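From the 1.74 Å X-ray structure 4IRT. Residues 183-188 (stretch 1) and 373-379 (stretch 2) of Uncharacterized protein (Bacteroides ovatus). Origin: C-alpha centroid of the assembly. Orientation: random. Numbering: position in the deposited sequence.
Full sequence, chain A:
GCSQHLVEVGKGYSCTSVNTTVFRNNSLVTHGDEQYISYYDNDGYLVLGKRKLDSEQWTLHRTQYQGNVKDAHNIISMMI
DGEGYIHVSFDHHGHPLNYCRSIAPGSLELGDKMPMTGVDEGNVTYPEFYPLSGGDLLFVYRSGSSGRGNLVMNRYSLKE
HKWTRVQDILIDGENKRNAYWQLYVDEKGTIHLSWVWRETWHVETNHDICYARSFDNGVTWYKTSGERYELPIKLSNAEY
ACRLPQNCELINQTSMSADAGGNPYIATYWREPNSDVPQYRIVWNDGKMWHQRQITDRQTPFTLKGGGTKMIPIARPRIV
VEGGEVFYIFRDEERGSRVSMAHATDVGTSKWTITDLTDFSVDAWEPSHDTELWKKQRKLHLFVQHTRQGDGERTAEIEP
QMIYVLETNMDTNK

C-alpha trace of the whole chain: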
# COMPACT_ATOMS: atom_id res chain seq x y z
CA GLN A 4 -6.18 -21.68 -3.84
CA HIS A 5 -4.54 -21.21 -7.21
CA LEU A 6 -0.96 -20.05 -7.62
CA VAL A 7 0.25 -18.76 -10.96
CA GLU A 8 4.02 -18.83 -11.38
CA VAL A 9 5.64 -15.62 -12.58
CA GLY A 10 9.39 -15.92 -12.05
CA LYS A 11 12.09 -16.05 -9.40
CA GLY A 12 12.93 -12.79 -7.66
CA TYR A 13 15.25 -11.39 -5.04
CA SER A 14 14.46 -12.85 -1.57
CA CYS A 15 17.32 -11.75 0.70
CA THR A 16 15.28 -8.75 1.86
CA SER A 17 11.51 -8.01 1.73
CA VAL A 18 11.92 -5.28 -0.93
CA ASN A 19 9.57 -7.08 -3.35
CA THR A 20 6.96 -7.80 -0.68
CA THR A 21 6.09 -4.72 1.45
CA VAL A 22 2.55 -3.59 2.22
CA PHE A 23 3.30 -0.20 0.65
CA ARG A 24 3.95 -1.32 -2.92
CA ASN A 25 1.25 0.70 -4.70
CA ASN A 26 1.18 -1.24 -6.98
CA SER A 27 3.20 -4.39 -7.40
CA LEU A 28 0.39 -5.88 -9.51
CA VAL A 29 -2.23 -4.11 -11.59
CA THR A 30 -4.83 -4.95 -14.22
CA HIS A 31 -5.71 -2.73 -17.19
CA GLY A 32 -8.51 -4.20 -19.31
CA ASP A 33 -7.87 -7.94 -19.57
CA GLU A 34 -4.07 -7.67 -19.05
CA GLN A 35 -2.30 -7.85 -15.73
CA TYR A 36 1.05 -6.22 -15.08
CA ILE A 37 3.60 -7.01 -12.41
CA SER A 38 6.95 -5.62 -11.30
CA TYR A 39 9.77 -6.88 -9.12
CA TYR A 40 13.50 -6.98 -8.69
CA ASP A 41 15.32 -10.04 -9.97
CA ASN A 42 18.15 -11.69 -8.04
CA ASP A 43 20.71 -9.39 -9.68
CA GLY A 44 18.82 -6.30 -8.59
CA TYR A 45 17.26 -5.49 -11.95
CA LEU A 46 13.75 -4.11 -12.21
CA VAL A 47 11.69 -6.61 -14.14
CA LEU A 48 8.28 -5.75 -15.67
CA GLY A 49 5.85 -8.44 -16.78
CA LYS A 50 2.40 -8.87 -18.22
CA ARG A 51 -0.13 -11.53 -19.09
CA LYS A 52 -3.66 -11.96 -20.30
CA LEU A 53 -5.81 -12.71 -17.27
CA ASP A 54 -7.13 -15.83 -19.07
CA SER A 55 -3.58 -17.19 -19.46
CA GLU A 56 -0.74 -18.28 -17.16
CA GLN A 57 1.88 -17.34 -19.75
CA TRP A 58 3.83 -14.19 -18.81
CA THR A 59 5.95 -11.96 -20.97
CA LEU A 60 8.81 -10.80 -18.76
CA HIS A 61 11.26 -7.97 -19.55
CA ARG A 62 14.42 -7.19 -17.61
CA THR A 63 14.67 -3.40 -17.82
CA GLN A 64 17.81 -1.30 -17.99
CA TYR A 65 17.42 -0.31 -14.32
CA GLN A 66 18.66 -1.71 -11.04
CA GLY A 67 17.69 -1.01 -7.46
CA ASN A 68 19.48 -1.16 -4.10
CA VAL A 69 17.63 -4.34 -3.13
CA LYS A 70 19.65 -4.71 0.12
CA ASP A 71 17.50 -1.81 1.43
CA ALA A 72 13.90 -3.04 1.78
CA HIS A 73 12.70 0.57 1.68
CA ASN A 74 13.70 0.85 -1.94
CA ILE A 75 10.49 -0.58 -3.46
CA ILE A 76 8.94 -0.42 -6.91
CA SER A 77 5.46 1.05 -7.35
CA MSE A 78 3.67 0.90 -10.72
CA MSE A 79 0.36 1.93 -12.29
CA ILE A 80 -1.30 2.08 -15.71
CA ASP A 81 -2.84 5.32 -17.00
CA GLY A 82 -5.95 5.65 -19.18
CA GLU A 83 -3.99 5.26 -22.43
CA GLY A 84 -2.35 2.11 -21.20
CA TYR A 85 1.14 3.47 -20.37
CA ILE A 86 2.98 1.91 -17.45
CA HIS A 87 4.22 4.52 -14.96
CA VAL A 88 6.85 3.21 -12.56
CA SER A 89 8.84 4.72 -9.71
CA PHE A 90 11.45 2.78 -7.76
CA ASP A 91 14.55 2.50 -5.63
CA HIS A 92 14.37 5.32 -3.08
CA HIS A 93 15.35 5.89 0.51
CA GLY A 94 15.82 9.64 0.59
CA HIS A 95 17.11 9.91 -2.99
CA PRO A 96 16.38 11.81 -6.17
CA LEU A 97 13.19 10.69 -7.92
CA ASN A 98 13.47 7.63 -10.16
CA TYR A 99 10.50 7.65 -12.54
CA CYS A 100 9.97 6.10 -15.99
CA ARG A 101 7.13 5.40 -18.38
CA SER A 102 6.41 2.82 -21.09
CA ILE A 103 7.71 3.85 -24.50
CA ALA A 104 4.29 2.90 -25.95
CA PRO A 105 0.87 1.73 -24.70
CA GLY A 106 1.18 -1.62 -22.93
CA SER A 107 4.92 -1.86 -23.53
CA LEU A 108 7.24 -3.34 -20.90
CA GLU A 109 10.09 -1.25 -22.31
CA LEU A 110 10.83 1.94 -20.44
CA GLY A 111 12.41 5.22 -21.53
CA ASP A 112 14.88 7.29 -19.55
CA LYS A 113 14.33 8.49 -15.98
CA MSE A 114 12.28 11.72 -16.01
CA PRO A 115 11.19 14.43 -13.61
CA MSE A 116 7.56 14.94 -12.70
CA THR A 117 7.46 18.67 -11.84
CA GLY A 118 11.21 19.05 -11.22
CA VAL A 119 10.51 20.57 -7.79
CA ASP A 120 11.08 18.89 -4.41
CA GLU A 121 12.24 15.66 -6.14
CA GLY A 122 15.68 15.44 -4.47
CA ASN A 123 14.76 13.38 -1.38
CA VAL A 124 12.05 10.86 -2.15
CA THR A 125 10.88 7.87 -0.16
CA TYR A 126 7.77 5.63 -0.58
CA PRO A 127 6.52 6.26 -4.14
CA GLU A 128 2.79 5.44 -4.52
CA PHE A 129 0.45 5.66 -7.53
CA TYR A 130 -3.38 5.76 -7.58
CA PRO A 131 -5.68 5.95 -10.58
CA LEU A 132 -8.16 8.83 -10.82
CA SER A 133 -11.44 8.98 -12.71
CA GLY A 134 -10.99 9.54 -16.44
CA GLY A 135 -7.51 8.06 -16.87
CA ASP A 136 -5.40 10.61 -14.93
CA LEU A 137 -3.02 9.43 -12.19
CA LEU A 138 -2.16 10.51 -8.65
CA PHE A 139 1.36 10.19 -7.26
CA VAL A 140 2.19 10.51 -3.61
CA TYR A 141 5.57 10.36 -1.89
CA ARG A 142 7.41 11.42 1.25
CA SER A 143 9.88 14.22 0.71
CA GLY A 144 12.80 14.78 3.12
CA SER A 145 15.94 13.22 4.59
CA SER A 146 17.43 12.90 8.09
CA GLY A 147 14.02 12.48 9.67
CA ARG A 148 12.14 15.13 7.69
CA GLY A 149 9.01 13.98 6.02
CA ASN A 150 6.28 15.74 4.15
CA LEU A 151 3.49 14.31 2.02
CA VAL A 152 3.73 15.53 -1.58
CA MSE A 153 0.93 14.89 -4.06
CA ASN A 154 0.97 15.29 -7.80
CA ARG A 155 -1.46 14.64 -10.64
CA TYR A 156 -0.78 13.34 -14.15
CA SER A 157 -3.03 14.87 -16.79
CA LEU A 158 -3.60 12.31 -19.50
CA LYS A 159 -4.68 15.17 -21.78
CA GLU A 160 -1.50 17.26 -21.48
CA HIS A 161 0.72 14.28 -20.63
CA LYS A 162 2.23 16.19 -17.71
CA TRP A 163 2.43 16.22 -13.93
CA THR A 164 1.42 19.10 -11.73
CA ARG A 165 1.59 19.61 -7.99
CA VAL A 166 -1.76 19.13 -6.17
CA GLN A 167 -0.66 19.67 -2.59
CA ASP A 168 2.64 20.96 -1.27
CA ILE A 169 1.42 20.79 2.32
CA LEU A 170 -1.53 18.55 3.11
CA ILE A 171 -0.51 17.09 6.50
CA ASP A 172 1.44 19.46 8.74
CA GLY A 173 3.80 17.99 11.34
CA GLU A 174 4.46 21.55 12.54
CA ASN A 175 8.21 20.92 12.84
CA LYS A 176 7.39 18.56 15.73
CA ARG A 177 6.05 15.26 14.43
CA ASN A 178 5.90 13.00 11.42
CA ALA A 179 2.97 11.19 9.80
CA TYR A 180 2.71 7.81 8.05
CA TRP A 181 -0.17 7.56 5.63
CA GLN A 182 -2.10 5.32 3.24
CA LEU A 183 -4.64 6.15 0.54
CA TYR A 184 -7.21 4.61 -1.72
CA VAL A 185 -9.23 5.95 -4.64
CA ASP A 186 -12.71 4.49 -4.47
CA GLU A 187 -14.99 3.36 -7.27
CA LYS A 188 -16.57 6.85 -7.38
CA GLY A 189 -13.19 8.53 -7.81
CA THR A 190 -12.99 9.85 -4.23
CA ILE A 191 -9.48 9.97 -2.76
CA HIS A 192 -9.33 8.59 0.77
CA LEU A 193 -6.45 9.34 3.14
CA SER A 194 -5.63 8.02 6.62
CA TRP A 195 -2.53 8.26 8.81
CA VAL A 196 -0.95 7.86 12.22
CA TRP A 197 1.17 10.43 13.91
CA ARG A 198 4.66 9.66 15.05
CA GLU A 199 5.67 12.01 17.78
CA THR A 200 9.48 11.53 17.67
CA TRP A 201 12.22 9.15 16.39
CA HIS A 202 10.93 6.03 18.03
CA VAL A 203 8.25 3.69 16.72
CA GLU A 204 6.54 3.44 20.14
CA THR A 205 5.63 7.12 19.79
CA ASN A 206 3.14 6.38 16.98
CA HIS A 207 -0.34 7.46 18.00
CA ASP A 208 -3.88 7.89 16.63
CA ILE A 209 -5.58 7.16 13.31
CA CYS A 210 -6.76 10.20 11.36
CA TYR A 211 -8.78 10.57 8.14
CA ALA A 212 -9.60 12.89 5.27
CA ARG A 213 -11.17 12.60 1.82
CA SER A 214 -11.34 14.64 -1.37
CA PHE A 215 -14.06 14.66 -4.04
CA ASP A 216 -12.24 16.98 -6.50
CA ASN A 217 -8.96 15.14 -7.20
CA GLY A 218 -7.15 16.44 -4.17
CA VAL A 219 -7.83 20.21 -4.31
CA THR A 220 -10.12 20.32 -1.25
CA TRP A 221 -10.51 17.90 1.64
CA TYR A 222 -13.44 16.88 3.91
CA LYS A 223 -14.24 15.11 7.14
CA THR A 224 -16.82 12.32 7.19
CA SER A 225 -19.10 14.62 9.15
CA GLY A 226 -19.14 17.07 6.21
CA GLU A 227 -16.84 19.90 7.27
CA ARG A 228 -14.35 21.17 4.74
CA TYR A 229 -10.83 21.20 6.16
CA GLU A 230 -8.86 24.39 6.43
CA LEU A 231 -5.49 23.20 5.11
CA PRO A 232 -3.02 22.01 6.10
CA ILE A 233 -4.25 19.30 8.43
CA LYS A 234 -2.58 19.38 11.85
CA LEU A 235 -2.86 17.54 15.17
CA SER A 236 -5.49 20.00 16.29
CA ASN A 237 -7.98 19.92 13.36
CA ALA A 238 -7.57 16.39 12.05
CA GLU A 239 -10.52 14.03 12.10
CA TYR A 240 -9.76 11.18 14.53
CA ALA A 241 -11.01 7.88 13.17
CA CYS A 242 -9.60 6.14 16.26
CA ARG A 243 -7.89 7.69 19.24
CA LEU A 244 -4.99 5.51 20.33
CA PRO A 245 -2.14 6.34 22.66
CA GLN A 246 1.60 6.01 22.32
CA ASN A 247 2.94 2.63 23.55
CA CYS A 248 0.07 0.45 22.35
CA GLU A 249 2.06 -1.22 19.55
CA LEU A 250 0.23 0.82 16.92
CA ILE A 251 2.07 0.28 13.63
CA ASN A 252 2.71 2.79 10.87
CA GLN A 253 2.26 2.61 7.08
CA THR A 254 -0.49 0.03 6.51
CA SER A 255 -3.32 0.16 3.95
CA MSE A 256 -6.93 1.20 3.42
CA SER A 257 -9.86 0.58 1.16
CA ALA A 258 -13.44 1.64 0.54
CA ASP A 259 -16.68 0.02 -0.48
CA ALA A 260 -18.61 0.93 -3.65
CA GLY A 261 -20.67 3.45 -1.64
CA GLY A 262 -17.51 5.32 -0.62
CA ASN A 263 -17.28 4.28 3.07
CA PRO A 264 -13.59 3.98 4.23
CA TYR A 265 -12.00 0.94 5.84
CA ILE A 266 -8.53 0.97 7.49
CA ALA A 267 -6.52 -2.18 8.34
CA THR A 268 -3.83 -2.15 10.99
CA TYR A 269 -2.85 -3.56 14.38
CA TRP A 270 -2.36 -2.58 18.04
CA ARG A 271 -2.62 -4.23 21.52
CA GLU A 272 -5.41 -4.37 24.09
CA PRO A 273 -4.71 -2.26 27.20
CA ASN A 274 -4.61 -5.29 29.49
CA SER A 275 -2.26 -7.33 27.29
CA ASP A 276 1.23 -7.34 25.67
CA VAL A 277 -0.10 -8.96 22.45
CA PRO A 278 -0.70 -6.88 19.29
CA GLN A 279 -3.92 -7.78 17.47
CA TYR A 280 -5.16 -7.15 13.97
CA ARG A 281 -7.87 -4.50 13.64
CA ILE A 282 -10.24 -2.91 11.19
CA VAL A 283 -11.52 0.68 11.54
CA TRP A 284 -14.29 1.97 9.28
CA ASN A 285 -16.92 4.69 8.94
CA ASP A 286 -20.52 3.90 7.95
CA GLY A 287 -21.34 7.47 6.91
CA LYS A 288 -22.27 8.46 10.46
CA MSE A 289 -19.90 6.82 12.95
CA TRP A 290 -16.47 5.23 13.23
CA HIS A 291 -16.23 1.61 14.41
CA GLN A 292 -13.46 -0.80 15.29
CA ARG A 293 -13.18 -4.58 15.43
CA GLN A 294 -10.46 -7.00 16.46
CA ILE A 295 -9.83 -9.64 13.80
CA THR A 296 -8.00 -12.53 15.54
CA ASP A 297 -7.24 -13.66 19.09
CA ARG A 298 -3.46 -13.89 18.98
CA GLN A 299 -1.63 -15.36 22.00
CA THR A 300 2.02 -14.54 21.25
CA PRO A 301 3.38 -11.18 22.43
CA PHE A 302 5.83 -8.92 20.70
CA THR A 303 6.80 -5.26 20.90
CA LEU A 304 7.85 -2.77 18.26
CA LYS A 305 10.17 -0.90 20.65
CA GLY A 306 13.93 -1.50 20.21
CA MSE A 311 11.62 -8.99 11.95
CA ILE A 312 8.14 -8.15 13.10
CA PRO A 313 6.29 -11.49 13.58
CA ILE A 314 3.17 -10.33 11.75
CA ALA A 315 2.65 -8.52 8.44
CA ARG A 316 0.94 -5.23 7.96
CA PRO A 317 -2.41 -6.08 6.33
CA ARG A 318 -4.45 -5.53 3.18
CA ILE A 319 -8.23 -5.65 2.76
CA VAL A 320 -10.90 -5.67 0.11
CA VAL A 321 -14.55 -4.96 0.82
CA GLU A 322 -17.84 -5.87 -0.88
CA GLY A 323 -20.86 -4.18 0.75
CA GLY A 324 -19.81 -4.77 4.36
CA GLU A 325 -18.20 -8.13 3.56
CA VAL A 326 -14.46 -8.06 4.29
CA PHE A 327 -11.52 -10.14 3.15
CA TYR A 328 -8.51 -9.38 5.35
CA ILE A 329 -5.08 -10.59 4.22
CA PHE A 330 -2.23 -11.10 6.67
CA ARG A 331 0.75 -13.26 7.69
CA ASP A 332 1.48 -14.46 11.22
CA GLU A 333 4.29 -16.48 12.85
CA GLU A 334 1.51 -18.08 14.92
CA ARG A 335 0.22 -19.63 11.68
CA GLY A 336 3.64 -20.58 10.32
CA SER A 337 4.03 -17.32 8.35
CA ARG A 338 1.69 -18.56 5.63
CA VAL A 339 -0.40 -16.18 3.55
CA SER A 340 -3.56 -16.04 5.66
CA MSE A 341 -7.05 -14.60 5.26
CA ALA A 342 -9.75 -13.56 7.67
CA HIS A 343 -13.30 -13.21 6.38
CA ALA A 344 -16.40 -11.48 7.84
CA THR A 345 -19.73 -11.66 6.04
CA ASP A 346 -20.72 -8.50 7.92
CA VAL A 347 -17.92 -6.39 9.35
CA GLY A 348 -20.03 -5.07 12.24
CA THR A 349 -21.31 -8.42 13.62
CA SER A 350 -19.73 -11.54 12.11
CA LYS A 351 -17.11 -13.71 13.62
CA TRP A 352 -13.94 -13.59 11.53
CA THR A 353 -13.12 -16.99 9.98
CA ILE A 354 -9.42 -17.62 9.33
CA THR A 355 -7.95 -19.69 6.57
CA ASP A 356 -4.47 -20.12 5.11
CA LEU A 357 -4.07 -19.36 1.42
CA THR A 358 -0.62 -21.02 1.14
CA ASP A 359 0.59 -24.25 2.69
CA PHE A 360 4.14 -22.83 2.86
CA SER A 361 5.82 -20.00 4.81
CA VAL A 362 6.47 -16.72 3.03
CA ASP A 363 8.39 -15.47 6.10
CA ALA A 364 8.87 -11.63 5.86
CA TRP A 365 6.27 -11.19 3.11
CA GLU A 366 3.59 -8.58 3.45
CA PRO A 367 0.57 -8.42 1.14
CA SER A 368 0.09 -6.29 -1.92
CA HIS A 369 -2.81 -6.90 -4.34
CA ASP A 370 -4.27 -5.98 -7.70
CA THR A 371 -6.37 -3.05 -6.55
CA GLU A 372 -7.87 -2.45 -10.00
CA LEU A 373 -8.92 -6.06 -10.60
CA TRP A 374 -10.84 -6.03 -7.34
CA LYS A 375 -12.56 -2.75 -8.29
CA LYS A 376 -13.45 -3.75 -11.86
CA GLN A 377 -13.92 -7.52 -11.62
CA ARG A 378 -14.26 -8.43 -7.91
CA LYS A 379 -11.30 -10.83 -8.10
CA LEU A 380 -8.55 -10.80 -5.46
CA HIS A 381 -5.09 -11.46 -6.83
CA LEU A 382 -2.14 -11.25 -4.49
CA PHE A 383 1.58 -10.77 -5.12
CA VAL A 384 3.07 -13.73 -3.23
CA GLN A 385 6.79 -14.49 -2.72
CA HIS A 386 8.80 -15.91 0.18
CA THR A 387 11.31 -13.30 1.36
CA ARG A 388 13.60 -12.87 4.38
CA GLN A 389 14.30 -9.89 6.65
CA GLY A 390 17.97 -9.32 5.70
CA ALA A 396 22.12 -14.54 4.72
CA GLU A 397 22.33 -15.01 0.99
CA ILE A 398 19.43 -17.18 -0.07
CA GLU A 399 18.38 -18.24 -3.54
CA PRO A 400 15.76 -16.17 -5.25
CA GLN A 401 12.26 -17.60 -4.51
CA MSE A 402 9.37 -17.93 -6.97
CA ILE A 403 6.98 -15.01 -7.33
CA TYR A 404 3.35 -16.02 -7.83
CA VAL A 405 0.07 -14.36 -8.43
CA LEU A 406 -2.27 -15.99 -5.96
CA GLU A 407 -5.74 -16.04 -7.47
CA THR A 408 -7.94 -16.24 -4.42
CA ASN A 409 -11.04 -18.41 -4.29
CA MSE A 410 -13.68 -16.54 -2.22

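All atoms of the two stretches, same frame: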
# COMPACT_ATOMS: atom_id res chain seq x y z
N LEU A 183 -3.56 5.59 1.33
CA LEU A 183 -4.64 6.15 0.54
C LEU A 183 -5.31 5.08 -0.27
O LEU A 183 -4.80 3.97 -0.40
CB LEU A 183 -4.15 7.23 -0.44
CG LEU A 183 -3.43 8.41 0.19
CD1 LEU A 183 -1.94 8.16 0.27
CD2 LEU A 183 -3.62 9.70 -0.56
N TYR A 184 -6.45 5.45 -0.81
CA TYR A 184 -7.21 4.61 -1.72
C TYR A 184 -8.14 5.49 -2.53
O TYR A 184 -8.74 6.43 -1.99
CB TYR A 184 -8.02 3.60 -0.94
CG TYR A 184 -8.71 2.53 -1.75
CD1 TYR A 184 -8.00 1.40 -2.17
CD2 TYR A 184 -10.08 2.58 -2.03
CE1 TYR A 184 -8.61 0.39 -2.90
CE2 TYR A 184 -10.71 1.57 -2.76
CZ TYR A 184 -9.95 0.45 -3.17
OH TYR A 184 -10.52 -0.59 -3.88
N VAL A 185 -8.28 5.20 -3.82
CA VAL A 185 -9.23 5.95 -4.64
C VAL A 185 -10.39 5.02 -4.89
O VAL A 185 -10.21 3.93 -5.46
CB VAL A 185 -8.61 6.43 -5.95
CG1 VAL A 185 -9.65 7.14 -6.81
CG2 VAL A 185 -7.43 7.34 -5.64
N ASP A 186 -11.58 5.40 -4.43
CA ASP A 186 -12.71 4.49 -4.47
C ASP A 186 -13.34 4.41 -5.85
O ASP A 186 -12.87 5.04 -6.80
CB ASP A 186 -13.73 4.76 -3.35
CG ASP A 186 -14.50 6.06 -3.52
OD1 ASP A 186 -14.58 6.61 -4.64
OD2 ASP A 186 -15.07 6.54 -2.50
N GLU A 187 -14.37 3.60 -5.97
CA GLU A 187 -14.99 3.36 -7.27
C GLU A 187 -15.77 4.56 -7.81
O GLU A 187 -16.22 4.55 -8.95
CB GLU A 187 -15.81 2.07 -7.24
CG GLU A 187 -14.88 0.89 -7.09
CD GLU A 187 -15.51 -0.38 -6.53
OE1 GLU A 187 -16.72 -0.57 -6.69
OE2 GLU A 187 -14.77 -1.22 -5.96
N LYS A 188 -15.94 5.58 -6.97
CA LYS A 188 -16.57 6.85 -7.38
C LYS A 188 -15.55 7.95 -7.67
O LYS A 188 -15.91 9.10 -8.02
CB LYS A 188 -17.53 7.32 -6.30
CG LYS A 188 -18.70 6.37 -6.13
CD LYS A 188 -19.85 7.03 -5.41
CE LYS A 188 -19.95 6.58 -3.97
NZ LYS A 188 -21.27 6.99 -3.43
N LEU A 373 -8.16 -4.86 -10.33
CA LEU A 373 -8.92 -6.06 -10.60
C LEU A 373 -10.02 -6.27 -9.59
O LEU A 373 -11.10 -6.70 -9.94
CB LEU A 373 -8.00 -7.28 -10.61
CG LEU A 373 -8.61 -8.58 -11.07
CD1 LEU A 373 -9.08 -8.51 -12.53
CD2 LEU A 373 -7.54 -9.65 -10.93
N TRP A 374 -9.78 -5.95 -8.32
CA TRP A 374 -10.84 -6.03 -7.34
C TRP A 374 -11.95 -5.02 -7.69
O TRP A 374 -13.15 -5.37 -7.70
CB TRP A 374 -10.30 -5.84 -5.91
CG TRP A 374 -11.44 -5.80 -4.95
CD1 TRP A 374 -12.00 -4.69 -4.39
CD2 TRP A 374 -12.24 -6.91 -4.54
NE1 TRP A 374 -13.07 -5.05 -3.62
CE2 TRP A 374 -13.23 -6.40 -3.68
CE3 TRP A 374 -12.17 -8.29 -4.76
CZ2 TRP A 374 -14.17 -7.22 -3.07
CZ3 TRP A 374 -13.12 -9.09 -4.16
CH2 TRP A 374 -14.09 -8.55 -3.30
N LYS A 375 -11.58 -3.77 -7.99
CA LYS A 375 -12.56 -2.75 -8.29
C LYS A 375 -13.40 -3.06 -9.52
O LYS A 375 -14.61 -2.81 -9.52
CB LYS A 375 -11.88 -1.40 -8.50
CG LYS A 375 -11.22 -0.80 -7.27
CD LYS A 375 -10.61 0.53 -7.70
CE LYS A 375 -9.69 1.10 -6.66
NZ LYS A 375 -8.95 2.22 -7.32
N LYS A 376 -12.77 -3.58 -10.57
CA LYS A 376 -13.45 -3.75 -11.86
C LYS A 376 -14.08 -5.12 -11.99
O LYS A 376 -15.12 -5.24 -12.63
CB LYS A 376 -12.47 -3.55 -13.02
CG LYS A 376 -11.76 -2.22 -13.05
CD LYS A 376 -12.64 -1.10 -13.53
CE LYS A 376 -11.85 0.20 -13.57
NZ LYS A 376 -12.60 1.31 -14.22
N GLN A 377 -13.46 -6.15 -11.41
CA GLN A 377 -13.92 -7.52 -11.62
C GLN A 377 -14.24 -8.34 -10.37
O GLN A 377 -14.67 -9.48 -10.48
CB GLN A 377 -12.92 -8.27 -12.51
CG GLN A 377 -12.73 -7.64 -13.88
CD GLN A 377 -11.98 -8.55 -14.83
OE1 GLN A 377 -12.13 -9.77 -14.78
NE2 GLN A 377 -11.16 -7.97 -15.70
N ARG A 378 -14.10 -7.74 -9.19
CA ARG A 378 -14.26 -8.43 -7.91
C ARG A 378 -13.49 -9.74 -7.82
O ARG A 378 -14.00 -10.73 -7.30
CB ARG A 378 -15.75 -8.63 -7.57
CG ARG A 378 -16.47 -7.31 -7.38
CD ARG A 378 -16.13 -6.73 -6.03
NE ARG A 378 -16.94 -5.55 -5.77
CZ ARG A 378 -16.58 -4.31 -6.02
NH1 ARG A 378 -15.38 -4.02 -6.50
NH2 ARG A 378 -17.44 -3.33 -5.76
N LYS A 379 -12.26 -9.72 -8.30
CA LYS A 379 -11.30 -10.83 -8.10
C LYS A 379 -10.16 -10.30 -7.27
O LYS A 379 -9.76 -9.13 -7.43
CB LYS A 379 -10.77 -11.31 -9.44
CG LYS A 379 -11.82 -12.06 -10.25
CD LYS A 379 -11.29 -12.35 -11.64
CE LYS A 379 -12.19 -13.32 -12.37
NZ LYS A 379 -11.55 -13.82 -13.62
O HOH W 1 -10.63 3.96 -8.71

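The end of a strand (183-185) and the turn after it meet the last turn of a helix (373-377) and the residue that follows; touching residues are at least 188 positions apart in sequence. The strand and helix axes approach no closer than 12.1 Å, so long side chains must span the gap, and only 267 Å² is buried, summed over both sides. K375 and E187, whose CA atoms lie 6.7 Å apart, carry most of it; both point their CA-to-CB bonds toward the opposing stretch. Y184, V185 and W374, aromatic or apolar, are buried, whereas the charged K375, E187 and R378 are partly exposed.

K375 leaves the helix with chi1 at m (-67°) and then runs through three t torsions, an almost fully extended chain that carries its ammonium to the end of the strand. There K375 NZ donates to V185 O at 2.8 Å. Water 1 extends this link: it accepts from K375 NZ at 2.8 Å and donates to D186 O at 3.1 Å, so the lysine serves two successive carbonyls, one directly and one through solvent. V185 CB also lies 4.4 Å from K375 NZ.

Y184 flanks the same lysine. Its chi1 is t (-172°) and chi2 82°; although its CA-to-CB bond points sideways, the end of the ring comes nearer the helix. K375 NZ lies over the ring face, 4.9 Å from the centroid and 21° off the normal, a cation-pi arrangement, while Y184 OH packs 3.4 Å from K375 CE. Y184 OH also reaches the edge of the W374 indole, 4.4 Å from W374 CD1. The Y184 hydroxyl end thus packs on the aliphatic chain of K375, and the charge at its end is met by a carbonyl, a water and a ring face.

Beside this, E187 and R378 form a two-pronged salt bridge. R378 NH1 donates to E187 OE2 at 2.9 Å and R378 NH2 to E187 OE1 at 3.0 Å, with E187 OE2 at the edge of the guanidinium, near its plane, where the N-H groups point. R378 is the first residue to leave the helix, with positive phi (48°). Its m, m, t chain (-64°, -77°, -173°) folds back, and R378 NH1 also donates to W374 O at 2.9 Å, bracing the guanidinium against the helix end; R378 N bonds to that same W374 O at 3.0 Å. E187, with chi1 m and chi2 t, extends toward the helix, E187 OE2 lying 3.8 Å from K375 CG. D186 points away instead: with its p rotamer, D186 OD1 accepts from K188 N at 2.9 Å, across the turn that presents E187.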